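Local coordinates for protein fructose transport system repressor FruR (Pseudomonas putida, PDB 3O74) that probably binds DNA as a LacI-family transcriptional repressor and activator, with fructose 1-phosphate as its preferred effector, at residues B[105-110]-B[228-233]; B[187-192]-B[215-220]. All coordinates share one frame; numbering follows the deposited sequence.

Contact 1 (B[105-110]-B[228-233])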
ATOM      1  N   ARG B 105      -1.004 -21.304 -10.025  1.00 25.44           N
ATOM      2  CA  ARG B 105      -1.798 -22.132 -10.919  1.00 31.10           C
ATOM      3  C   ARG B 105      -2.863 -22.903 -10.146  1.00 33.62           C
ATOM      4  O   ARG B 105      -4.034 -22.902 -10.519  1.00 31.70           O
ATOM      5  CB  ARG B 105      -0.905 -23.095 -11.697  1.00 30.85           C
ATOM      6  CG  ARG B 105      -1.650 -23.911 -12.728  1.00 40.72           C
ATOM      7  CD  ARG B 105      -0.702 -24.768 -13.561  1.00 47.36           C
ATOM      8  NE  ARG B 105      -0.778 -24.435 -14.976  1.00 51.35           N
ATOM      9  CZ  ARG B 105      -1.609 -25.011 -15.834  1.00 53.30           C
ATOM     10  NH1 ARG B 105      -2.440 -25.967 -15.419  1.00 49.26           N
ATOM     11  NH2 ARG B 105      -1.604 -24.629 -17.106  1.00 56.52           N
ATOM     12  N   ASP B 106      -2.451 -23.553  -9.062  1.00 38.08           N
ATOM     13  CA  ASP B 106      -3.380 -24.315  -8.238  1.00 42.75           C
ATOM     14  C   ASP B 106      -4.380 -23.407  -7.526  1.00 39.61           C
ATOM     15  O   ASP B 106      -5.533 -23.781  -7.317  1.00 41.45           O
ATOM     16  CB  ASP B 106      -2.626 -25.164  -7.214  1.00 51.53           C
ATOM     17  CG  ASP B 106      -3.548 -26.071  -6.420  1.00 60.44           C
ATOM     18  OD1 ASP B 106      -4.128 -27.000  -7.022  1.00 64.50           O
ATOM     19  OD2 ASP B 106      -3.695 -25.858  -5.196  1.00 61.17           O
ATOM     20  N   ALA B 107      -3.929 -22.216  -7.147  1.00 33.00           N
ATOM     21  CA  ALA B 107      -4.797 -21.252  -6.489  1.00 31.59           C
ATOM     22  C   ALA B 107      -5.903 -20.831  -7.447  1.00 32.70           C
ATOM     23  O   ALA B 107      -7.062 -20.690  -7.057  1.00 34.08           O
ATOM     24  CB  ALA B 107      -4.000 -20.046  -6.037  1.00 32.63           C
ATOM     25  N   SER B 108      -5.526 -20.637  -8.707  1.00 29.44           N
ATOM     26  CA  SER B 108      -6.455 -20.222  -9.745  1.00 30.08           C
ATOM     27  C   SER B 108      -7.454 -21.330 -10.071  1.00 34.05           C
ATOM     28  O   SER B 108      -8.632 -21.070 -10.338  1.00 28.72           O
ATOM     29  CB  SER B 108      -5.685 -19.822 -10.999  1.00 28.41           C
ATOM     30  OG  SER B 108      -6.548 -19.244 -11.953  1.00 35.10           O
ATOM     31  N   ARG B 109      -6.985 -22.570 -10.052  1.00 34.06           N
ATOM     32  CA  ARG B 109      -7.863 -23.690 -10.348  1.00 35.33           C
ATOM     33  C   ARG B 109      -8.953 -23.800  -9.287  1.00 38.46           C
ATOM     34  O   ARG B 109     -10.134 -23.938  -9.612  1.00 40.19           O
ATOM     35  CB  ARG B 109      -7.077 -24.996 -10.437  1.00 41.50           C
ATOM     36  CG  ARG B 109      -7.703 -26.012 -11.379  1.00 51.86           C
ATOM     37  CD  ARG B 109      -7.444 -27.447 -10.935  1.00 56.19           C
ATOM     38  NE  ARG B 109      -8.267 -27.809  -9.786  1.00 60.01           N
ATOM     39  CZ  ARG B 109      -7.819 -27.874  -8.539  1.00 58.20           C
ATOM     40  NH1 ARG B 109      -6.546 -27.615  -8.277  1.00 57.00           N
ATOM     41  NH2 ARG B 109      -8.641 -28.206  -7.554  1.00 58.65           N
ATOM     42  N   GLN B 110      -8.554 -23.733  -8.020  1.00 35.63           N
ATOM     43  CA  GLN B 110      -9.504 -23.798  -6.919  1.00 41.57           C
ATOM     44  C   GLN B 110     -10.461 -22.611  -6.942  1.00 44.17           C
ATOM     45  O   GLN B 110     -11.654 -22.758  -6.674  1.00 42.08           O
ATOM     46  CB  GLN B 110      -8.774 -23.813  -5.578  1.00 47.19           C
ATOM     47  CG  GLN B 110      -8.004 -25.080  -5.277  1.00 57.19           C
ATOM     48  CD  GLN B 110      -7.600 -25.157  -3.819  1.00 64.82           C
ATOM     49  OE1 GLN B 110      -8.428 -24.969  -2.926  1.00 67.43           O
ATOM     50  NE2 GLN B 110      -6.325 -25.430  -3.568  1.00 67.32           N
ATOM     51  N   ASN B 228     -14.835 -14.425  -3.238  1.00 30.15           N
ATOM     52  CA  ASN B 228     -13.813 -15.385  -2.837  1.00 35.82           C
ATOM     53  C   ASN B 228     -12.426 -14.872  -3.205  1.00 34.67           C
ATOM     54  O   ASN B 228     -12.219 -14.355  -4.301  1.00 35.45           O
ATOM     55  CB  ASN B 228     -14.063 -16.743  -3.486  1.00 34.85           C
ATOM     56  CG  ASN B 228     -15.205 -17.498  -2.834  1.00 38.84           C
ATOM     57  OD1 ASN B 228     -15.788 -17.044  -1.849  1.00 35.65           O
ATOM     58  ND2 ASN B 228     -15.523 -18.660  -3.377  1.00 35.03           N
ATOM     59  N   ALA B 229     -11.475 -15.021  -2.290  1.00 32.37           N
ATOM     60  CA  ALA B 229     -10.143 -14.458  -2.487  1.00 31.78           C
ATOM     61  C   ALA B 229      -9.021 -15.432  -2.139  1.00 35.17           C
ATOM     62  O   ALA B 229      -9.099 -16.159  -1.153  1.00 37.62           O
ATOM     63  CB  ALA B 229      -9.996 -13.169  -1.691  1.00 28.90           C
HETATM   64  N   MSE B 230      -7.974 -15.432  -2.962  1.00 33.18           N
HETATM   65  CA  MSE B 230      -6.782 -16.238  -2.716  1.00 28.70           C
HETATM   66  C   MSE B 230      -5.626 -15.322  -2.324  1.00 30.30           C
HETATM   67  O   MSE B 230      -5.010 -14.701  -3.186  1.00 26.66           O
HETATM   68  CB  MSE B 230      -6.408 -17.018  -3.974  1.00 29.34           C
HETATM   69  CG  MSE B 230      -7.253 -18.252  -4.234  1.00 36.64           C
HETATM   70 SE   MSE B 230      -6.753 -19.717  -3.059  0.41 27.35          SE
HETATM   71  CE  MSE B 230      -7.833 -21.115  -3.869  1.00 52.86           C
ATOM     72  N   ALA B 231      -5.332 -15.241  -1.027  1.00 33.21           N
ATOM     73  CA  ALA B 231      -4.315 -14.320  -0.521  1.00 29.88           C
ATOM     74  C   ALA B 231      -2.930 -14.960  -0.377  1.00 28.34           C
ATOM     75  O   ALA B 231      -2.813 -16.137  -0.051  1.00 30.49           O
ATOM     76  CB  ALA B 231      -4.763 -13.719   0.804  1.00 32.18           C
ATOM     77  N   GLN B 232      -1.886 -14.170  -0.613  1.00 31.25           N
ATOM     78  CA  GLN B 232      -0.514 -14.622  -0.416  1.00 29.72           C
ATOM     79  C   GLN B 232      -0.207 -14.764   1.064  1.00 30.52           C
ATOM     80  O   GLN B 232      -0.719 -14.004   1.883  1.00 31.01           O
ATOM     81  CB  GLN B 232       0.478 -13.618  -1.007  1.00 33.36           C
ATOM     82  CG  GLN B 232       0.366 -13.376  -2.503  1.00 41.56           C
ATOM     83  CD  GLN B 232       1.461 -12.448  -3.014  1.00 45.17           C
ATOM     84  OE1 GLN B 232       2.603 -12.510  -2.560  1.00 49.34           O
ATOM     85  NE2 GLN B 232       1.114 -11.587  -3.963  1.00 45.89           N
ATOM     86  N   GLN B 233       0.643 -15.727   1.405  1.00 26.38           N
ATOM     87  CA  GLN B 233       1.226 -15.773   2.738  1.00 29.12           C
ATOM     88  C   GLN B 233       2.475 -14.895   2.718  1.00 28.81           C
ATOM     89  O   GLN B 233       3.594 -15.391   2.572  1.00 24.34           O
ATOM     90  CB  GLN B 233       1.565 -17.212   3.143  1.00 28.34           C
ATOM     91  CG  GLN B 233       0.363 -18.157   3.139  1.00 33.88           C
ATOM     92  CD  GLN B 233       0.664 -19.521   3.743  1.00 41.07           C
ATOM     93  OE1 GLN B 233       0.734 -19.673   4.961  1.00 51.26           O
ATOM     94  NE2 GLN B 233       0.828 -20.523   2.886  1.00 33.81           N
TER
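Met230, present as selenomethionine, reaches from its strand onto the helix at Ala107 and Gln110. Its terminal CE does most of the touching, lying 3.3 Å from the backbone Ala107 O and 3.3 Å from Gln110 CB. Nearer the strand, SE packs against the Ala107 methyl, with 4.1 Å between SE and CB. The bend at chi2 (-76°) turns the selenoether chain along the helix surface and brings CE within touch of both the Ala107 carbonyl oxygen and Gln110 CB. Gln110 runs across this chain at about a right angle. Its CB makes the close contact, its amide carbon and OE1 brush the same CE more loosely, and NE2 turns to a polar partner.

That partner is Asp106, one helical turn back. Gln110 NE2 donates a fairly straight bond of 3.1 Å to Asp106 OD2, in the plane of its own amide but 39° above that of the carboxylate. The other oxygen, Asp106 OD1, forms a salt bridge with Arg109 NH1 at 2.8 Å, whose hydrogen bond is weak. Asp106 thus restrains the amide end of Gln110 from within the helix.

Phe214 and Arg263 touch Ala107, and Phe265 touches Met230. This is helix-on-sheet packing, with helix 104-116 set against strand 227-231 where that strand runs between its parallel neighbour 210-214 and the antiparallel strand 257-266.

Contact 2 (B[187-192]-B[215-220])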
ATOM      1  N   THR B 187      -7.381 -11.831 -11.856  1.00 21.55           N
ATOM      2  CA  THR B 187      -6.074 -12.356 -11.477  1.00 18.55           C
ATOM      3  C   THR B 187      -5.342 -11.438 -10.502  1.00 21.35           C
ATOM      4  O   THR B 187      -4.226 -11.736 -10.079  1.00 22.48           O
ATOM      5  CB  THR B 187      -5.191 -12.594 -12.702  1.00 18.71           C
ATOM      6  OG1 THR B 187      -4.912 -11.343 -13.344  1.00 20.86           O
ATOM      7  CG2 THR B 187      -5.889 -13.553 -13.681  1.00 19.73           C
ATOM      8  N   SER B 188      -5.970 -10.322 -10.151  1.00 20.69           N
ATOM      9  CA  SER B 188      -5.349  -9.350  -9.263  1.00 25.05           C
ATOM     10  C   SER B 188      -6.401  -8.451  -8.632  1.00 26.09           C
ATOM     11  O   SER B 188      -7.352  -8.028  -9.297  1.00 18.08           O
ATOM     12  CB  SER B 188      -4.341  -8.498 -10.033  1.00 32.71           C
ATOM     13  OG  SER B 188      -3.826  -7.462  -9.213  1.00 37.52           O
ATOM     14  N   TYR B 189      -6.231  -8.156  -7.347  1.00 24.25           N
ATOM     15  CA  TYR B 189      -7.204  -7.329  -6.645  1.00 24.50           C
ATOM     16  C   TYR B 189      -7.376  -5.955  -7.282  1.00 24.67           C
ATOM     17  O   TYR B 189      -8.480  -5.408  -7.295  1.00 26.23           O
ATOM     18  CB  TYR B 189      -6.853  -7.173  -5.161  1.00 26.18           C
ATOM     19  CG  TYR B 189      -7.857  -6.309  -4.446  1.00 27.85           C
ATOM     20  CD1 TYR B 189      -9.121  -6.797  -4.146  1.00 39.36           C
ATOM     21  CD2 TYR B 189      -7.564  -4.994  -4.110  1.00 33.18           C
ATOM     22  CE1 TYR B 189     -10.061  -6.009  -3.510  1.00 43.89           C
ATOM     23  CE2 TYR B 189      -8.502  -4.193  -3.470  1.00 37.71           C
ATOM     24  CZ  TYR B 189      -9.746  -4.709  -3.173  1.00 42.51           C
ATOM     25  OH  TYR B 189     -10.686  -3.928  -2.537  1.00 44.39           O
ATOM     26  N   VAL B 190      -6.291  -5.387  -7.803  1.00 23.80           N
ATOM     27  CA  VAL B 190      -6.383  -4.058  -8.406  1.00 23.32           C
ATOM     28  C   VAL B 190      -7.281  -4.083  -9.640  1.00 23.65           C
ATOM     29  O   VAL B 190      -7.968  -3.106  -9.939  1.00 18.31           O
ATOM     30  CB  VAL B 190      -4.999  -3.463  -8.765  1.00 25.81           C
ATOM     31  CG1 VAL B 190      -4.364  -4.214  -9.917  1.00 30.53           C
ATOM     32  CG2 VAL B 190      -5.138  -1.996  -9.114  1.00 27.69           C
ATOM     33  N   LEU B 191      -7.275  -5.204 -10.354  1.00 19.93           N
ATOM     34  CA  LEU B 191      -8.166  -5.365 -11.494  1.00 18.90           C
ATOM     35  C   LEU B 191      -9.608  -5.458 -11.023  1.00 16.67           C
ATOM     36  O   LEU B 191     -10.504  -4.919 -11.659  1.00 19.35           O
ATOM     37  CB  LEU B 191      -7.799  -6.605 -12.319  1.00 19.50           C
ATOM     38  CG  LEU B 191      -6.479  -6.529 -13.087  1.00 20.37           C
ATOM     39  CD1 LEU B 191      -6.115  -7.885 -13.692  1.00 16.66           C
ATOM     40  CD2 LEU B 191      -6.543  -5.460 -14.161  1.00 16.73           C
ATOM     41  N   LEU B 192      -9.829  -6.141  -9.902  1.00 19.60           N
ATOM     42  CA  LEU B 192     -11.168  -6.226  -9.325  1.00 21.91           C
ATOM     43  C   LEU B 192     -11.711  -4.838  -8.984  1.00 22.57           C
ATOM     44  O   LEU B 192     -12.911  -4.588  -9.081  1.00 21.92           O
ATOM     45  CB  LEU B 192     -11.156  -7.094  -8.065  1.00 24.93           C
ATOM     46  CG  LEU B 192     -12.526  -7.309  -7.408  1.00 28.92           C
ATOM     47  CD1 LEU B 192     -13.473  -8.050  -8.355  1.00 30.80           C
ATOM     48  CD2 LEU B 192     -12.404  -8.055  -6.080  1.00 31.90           C
ATOM     49  N   GLY B 215      -5.425 -12.089  -4.310  1.00 29.12           N
ATOM     50  CA  GLY B 215      -5.283 -11.031  -3.332  1.00 29.25           C
ATOM     51  C   GLY B 215      -6.561 -10.916  -2.530  1.00 38.20           C
ATOM     52  O   GLY B 215      -7.538 -11.617  -2.787  1.00 41.39           O
ATOM     53  N   ASP B 216      -6.560 -10.026  -1.549  1.00 40.39           N
ATOM     54  CA  ASP B 216      -7.702  -9.890  -0.670  1.00 39.80           C
ATOM     55  C   ASP B 216      -7.725  -8.485  -0.105  1.00 45.09           C
ATOM     56  O   ASP B 216      -6.761  -7.732  -0.240  1.00 52.33           O
ATOM     57  CB  ASP B 216      -7.627 -10.915   0.462  1.00 42.79           C
ATOM     58  CG  ASP B 216      -8.929 -11.036   1.231  1.00 48.16           C
ATOM     59  OD1 ASP B 216      -9.938 -10.434   0.802  1.00 41.83           O
ATOM     60  OD2 ASP B 216      -8.945 -11.739   2.262  1.00 50.67           O
ATOM     61  N   ASN B 217      -8.833  -8.134   0.527  1.00 37.33           N
ATOM     62  CA  ASN B 217      -8.999  -6.804   1.067  1.00 34.47           C
ATOM     63  C   ASN B 217     -10.021  -6.838   2.187  1.00 32.16           C
ATOM     64  O   ASN B 217     -11.082  -7.449   2.056  1.00 29.16           O
ATOM     65  CB  ASN B 217      -9.436  -5.845  -0.036  1.00 40.88           C
ATOM     66  CG  ASN B 217      -9.167  -4.400   0.309  1.00 42.59           C
ATOM     67  OD1 ASN B 217      -9.924  -3.776   1.051  1.00 43.10           O
ATOM     68  ND2 ASN B 217      -8.080  -3.858  -0.228  1.00 47.78           N
ATOM     69  N   GLN B 218      -9.686  -6.182   3.289  1.00 29.43           N
ATOM     70  CA  GLN B 218     -10.505  -6.202   4.491  1.00 32.64           C
ATOM     71  C   GLN B 218     -11.958  -5.832   4.213  1.00 33.00           C
ATOM     72  O   GLN B 218     -12.879  -6.460   4.736  1.00 36.12           O
ATOM     73  CB  GLN B 218      -9.917  -5.238   5.521  1.00 37.58           C
ATOM     74  CG  GLN B 218     -10.801  -5.002   6.719  1.00 39.93           C
ATOM     75  CD  GLN B 218     -10.281  -3.889   7.606  1.00 35.55           C
ATOM     76  OE1 GLN B 218      -9.547  -3.011   7.156  1.00 35.01           O
ATOM     77  NE2 GLN B 218     -10.663  -3.920   8.873  1.00 35.22           N
ATOM     78  N   LEU B 219     -12.163  -4.812   3.389  1.00 37.10           N
ATOM     79  CA  LEU B 219     -13.506  -4.282   3.181  1.00 44.95           C
ATOM     80  C   LEU B 219     -14.406  -5.242   2.395  1.00 44.65           C
ATOM     81  O   LEU B 219     -15.619  -5.045   2.324  1.00 46.07           O
ATOM     82  CB  LEU B 219     -13.459  -2.883   2.550  1.00 46.41           C
ATOM     83  CG  LEU B 219     -12.612  -1.850   3.300  1.00 44.11           C
ATOM     84  CD1 LEU B 219     -12.926  -0.437   2.831  1.00 40.94           C
ATOM     85  CD2 LEU B 219     -12.834  -1.964   4.798  1.00 49.25           C
ATOM     86  N   LEU B 220     -13.812  -6.287   1.826  1.00 42.03           N
ATOM     87  CA  LEU B 220     -14.586  -7.351   1.195  1.00 41.05           C
ATOM     88  C   LEU B 220     -15.507  -8.032   2.211  1.00 45.65           C
ATOM     89  O   LEU B 220     -16.520  -8.627   1.843  1.00 42.05           O
ATOM     90  CB  LEU B 220     -13.660  -8.389   0.558  1.00 39.45           C
ATOM     91  CG  LEU B 220     -13.605  -8.456  -0.971  1.00 44.56           C
ATOM     92  CD1 LEU B 220     -13.522  -7.064  -1.576  1.00 46.08           C
ATOM     93  CD2 LEU B 220     -12.440  -9.325  -1.434  1.00 42.65           C
TER
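The backbones come closest at Tyr189 and Gly215, whose CA atoms lie 5.3 Å apart, with Gly215 in a positive-phi conformation (78°) at the start of its loop. This approach brings the first turn of helix 189-201 against the loop, and with CG anti to the backbone N (chi1 180°) the Tyr189 ring is carried over to Asn217. The two side chains cross at about a right angle, yet ring and amide planes are only 13° apart. Asn217 CB sits 3.4 Å from Tyr189 CZ, and Asn217 ND2 lies 3.3 Å from Tyr189 CE2, oblique to the ring. Tyr189 OH and Asn217 ND2 are 3.5 Å apart, but the angle is too poor for a hydrogen bond. Leu220 CD1 adds an apolar touch at the ring edge, 4.1 Å from Tyr189 CE1.

Local bonds set the posture of Asn217. Its OD1 accepts a weak bond from Leu219 N in an Asx turn, while its backbone N is held 2.6 Å from Asp216 OD1, an oxygen that also forms a salt bridge with Arg268. The backbone bond from Leu220 N to Asn217 O then closes the short 3-10 turn. Leu219 of the second subunit packs on Tyr189, Leu219 and Leu220 of this chain, and Gln193 O of the second subunit accepts a hydrogen bond from Gln218 NE2. The contact thus joins the first turn of helix 189-201, which follows strand 183-186, to the loop after the neighbouring parallel strand 210-214, within a beta-alpha-beta unit of the LacI and periplasmic-binding-protein fold, at the dimer interface.

How the contacts relate
From the N terminus, the chain runs through the strands and helices of 4-102 before helix 104-116, which contact 1 later joins to strand 227-231, closing a loop of 117 intervening residues. Nested inside it is the much shorter loop of contact 2, which spans helix 189-201 and strand 210-214 before returning at 215-220. The two centres are 12 Å apart, and the contacts meet at a sheet position: Met230 O and Gly215 N are 2.9 Å apart, a probable hydrogen bond. Residue alternation along strand 227-231 divides the work, since Met230 serves the helix of contact 1 while Ala229 and Ala231 pack against Asp216 of contact 2. Together they tie helix, sheet and dimer-facing loop into one unit.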